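Local coordinates for HEPN domain-containing protein (Sulfolobus tokodaii, PDB 1WOL), which is of unknown function but belongs to the HEPN family, an all-helical group associated with nucleotide binding, at residues Gln35-Lys40 with Arg112-Val117. Numbering follows the deposited sequence.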
loop_
_atom_site.group_PDB
_atom_site.type_symbol
_atom_site.label_atom_id
_atom_site.label_comp_id
_atom_site.label_asym_id
_atom_site.label_seq_id
_atom_site.Cartn_x
_atom_site.Cartn_y
_atom_site.Cartn_z
ATOM N N GLN A 35 0.468 -0.491 -2.940
ATOM C CA GLN A 35 0.393 0.707 -2.166
ATOM C C GLN A 35 -1.029 1.132 -1.915
ATOM O O GLN A 35 -1.332 1.477 -0.787
ATOM C CB GLN A 35 1.159 1.833 -2.846
ATOM C CG GLN A 35 0.962 3.046 -1.939
ATOM C CD GLN A 35 0.844 4.311 -2.500
ATOM O OE1 GLN A 35 1.739 4.659 -3.206
ATOM N NE2 GLN A 35 -0.228 5.175 -2.057
ATOM N N GLN A 36 -1.947 0.941 -2.892
ATOM C CA GLN A 36 -3.343 1.232 -2.667
ATOM C C GLN A 36 -3.917 0.379 -1.597
ATOM O O GLN A 36 -4.694 0.875 -0.767
ATOM C CB GLN A 36 -4.172 1.052 -3.932
ATOM C CG GLN A 36 -3.761 2.069 -4.996
ATOM C CD GLN A 36 -4.393 3.429 -4.635
ATOM O OE1 GLN A 36 -3.659 4.455 -4.657
ATOM N NE2 GLN A 36 -5.635 3.439 -4.264
ATOM N N CYS A 37 -3.586 -0.955 -1.572
ATOM C CA CYS A 37 -4.019 -1.837 -0.553
ATOM C C CYS A 37 -3.641 -1.292 0.851
ATOM O O CYS A 37 -4.533 -1.235 1.712
ATOM C CB CYS A 37 -3.395 -3.235 -0.834
ATOM S SG CYS A 37 -3.709 -4.374 0.624
ATOM N N ALA A 38 -2.371 -0.986 1.014
ATOM C CA ALA A 38 -1.901 -0.548 2.352
ATOM C C ALA A 38 -2.573 0.741 2.760
ATOM O O ALA A 38 -3.008 0.866 3.927
ATOM C CB ALA A 38 -0.357 -0.440 2.301
ATOM N N GLU A 39 -2.617 1.687 1.784
ATOM C CA GLU A 39 -3.252 3.007 2.105
ATOM C C GLU A 39 -4.727 2.802 2.520
ATOM O O GLU A 39 -5.171 3.385 3.527
ATOM C CB GLU A 39 -3.152 3.957 0.858
ATOM C CG GLU A 39 -3.718 5.391 1.305
ATOM C CD GLU A 39 -3.998 6.320 0.156
ATOM O OE1 GLU A 39 -3.461 6.138 -0.976
ATOM O OE2 GLU A 39 -4.778 7.284 0.432
ATOM N N LYS A 40 -5.537 2.023 1.833
ATOM C CA LYS A 40 -6.910 1.802 2.198
ATOM C C LYS A 40 -7.036 1.119 3.553
ATOM O O LYS A 40 -7.904 1.469 4.371
ATOM C CB LYS A 40 -7.651 1.068 1.097
ATOM C CG LYS A 40 -8.067 1.904 -0.220
ATOM C CD LYS A 40 -7.403 3.186 -0.647
ATOM C CE LYS A 40 -8.106 3.770 -1.839
ATOM N NZ LYS A 40 -7.438 5.022 -2.030
ATOM N N ARG A 112 1.467 -7.588 4.799
ATOM C CA ARG A 112 1.910 -7.334 6.226
ATOM C C ARG A 112 1.070 -6.227 6.778
ATOM O O ARG A 112 0.594 -6.330 7.895
ATOM C CB ARG A 112 3.443 -7.045 6.221
ATOM C CG ARG A 112 4.323 -6.536 7.380
ATOM C CD ARG A 112 5.591 -7.344 6.888
ATOM N NE ARG A 112 5.981 -8.009 7.887
ATOM C CZ ARG A 112 5.461 -8.962 8.533
ATOM N NH1 ARG A 112 5.029 -8.916 9.780
ATOM N NH2 ARG A 112 5.498 -10.071 7.787
ATOM N N ILE A 113 0.888 -5.123 6.055
ATOM C CA ILE A 113 0.067 -4.009 6.602
ATOM C C ILE A 113 -1.379 -4.334 6.712
ATOM O O ILE A 113 -1.975 -4.015 7.764
ATOM C CB ILE A 113 0.352 -2.744 5.792
ATOM C CG1 ILE A 113 1.772 -2.310 5.989
ATOM C CG2 ILE A 113 -0.698 -1.608 6.158
ATOM C CD1 ILE A 113 2.281 -1.166 5.015
ATOM N N LEU A 114 -1.992 -5.011 5.745
ATOM C CA LEU A 114 -3.368 -5.376 5.794
ATOM C C LEU A 114 -3.626 -6.331 6.965
ATOM O O LEU A 114 -4.608 -6.141 7.677
ATOM C CB LEU A 114 -3.761 -6.004 4.463
ATOM C CG LEU A 114 -5.170 -6.695 4.440
ATOM C CD1 LEU A 114 -6.236 -5.643 4.627
ATOM C CD2 LEU A 114 -5.381 -7.351 3.041
ATOM N N ASN A 115 -2.704 -7.265 7.203
ATOM C CA ASN A 115 -2.993 -8.228 8.326
ATOM C C ASN A 115 -2.807 -7.491 9.635
ATOM O O ASN A 115 -3.536 -7.866 10.642
ATOM C CB ASN A 115 -1.964 -9.372 8.351
ATOM C CG ASN A 115 -2.102 -10.335 7.296
ATOM O OD1 ASN A 115 -3.130 -10.515 6.763
ATOM N ND2 ASN A 115 -0.976 -11.096 7.049
ATOM N N TRP A 116 -1.858 -6.573 9.702
ATOM C CA TRP A 116 -1.580 -5.838 11.002
ATOM C C TRP A 116 -2.812 -4.954 11.278
ATOM O O TRP A 116 -3.320 -4.881 12.386
ATOM C CB TRP A 116 -0.321 -5.100 10.813
ATOM C CG TRP A 116 -0.057 -4.131 11.938
ATOM C CD1 TRP A 116 0.501 -4.440 13.221
ATOM C CD2 TRP A 116 -0.273 -2.726 11.933
ATOM N NE1 TRP A 116 0.636 -3.256 13.956
ATOM C CE2 TRP A 116 0.186 -2.204 13.193
ATOM C CE3 TRP A 116 -0.780 -1.841 10.971
ATOM C CZ2 TRP A 116 0.145 -0.833 13.517
ATOM C CZ3 TRP A 116 -0.825 -0.491 11.303
ATOM C CH2 TRP A 116 -0.366 0.003 12.561
ATOM N N VAL A 117 -3.403 -4.353 10.240
ATOM C CA VAL A 117 -4.593 -3.567 10.491
ATOM C C VAL A 117 -5.724 -4.482 10.896
ATOM O O VAL A 117 -6.472 -4.153 11.822
ATOM C CB VAL A 117 -5.004 -2.806 9.121
ATOM C CG1 VAL A 117 -6.470 -2.284 9.251
ATOM C CG2 VAL A 117 -4.024 -1.760 8.865
#
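Ala38 and Ile113 meet where helix 27-48 and helix 100-120 come close, a compact example consistent with a small alanine allowing two helices a close approach. Their CA atoms, at 5.8 Å, are the nearest across the two segments. Two methyls of Ile113 rest side by side on the CB of Ala38, which lies 3.9 Å from CD1 of Ile113 and 4.0 Å from CG2 of the same residue. This placement follows from the first torsion of Ile113, which sets CG1 anti to the carbonyl carbon (chi1 -65°) and CG2 anti to the backbone N, while the extended second torsion (chi2 170°) brings CD1 to the methyl of Ala38.

Beside this pair, Cys37 reaches Leu114 with its sulfur. Holding SG anti to the backbone N (chi1 171°) directs it to the base and one branch of the leucine, at 4.2 Å from both CB and CD2 of Leu114, which is a looser apolar touch than the alanine-isoleucine one. No hydrogen bond crosses between the segments, and the four side chains are all buried; cohesion here is therefore apolar, with each backbone bonded within its own helix, as in Glu39 N to Gln35 O at 2.9 Å and Val117 N to Ile113 O at 2.9 Å.

Outward from this first shell, further apolar contacts continue the interface. Ile113 also packs on Val42, and Val117 on Ala41 and Leu45, extending the same interface along helix 27-48. On one flank Leu114 meets Leu15 of helix 4-23; on another, Ala38 touches Leu76 and Ile113 touches Cys72 of helix 67-77. The contact thus joins two long helices near the centre of the all-helical HEPN domain, with helices 4-23 and 67-77 packed against its side chains.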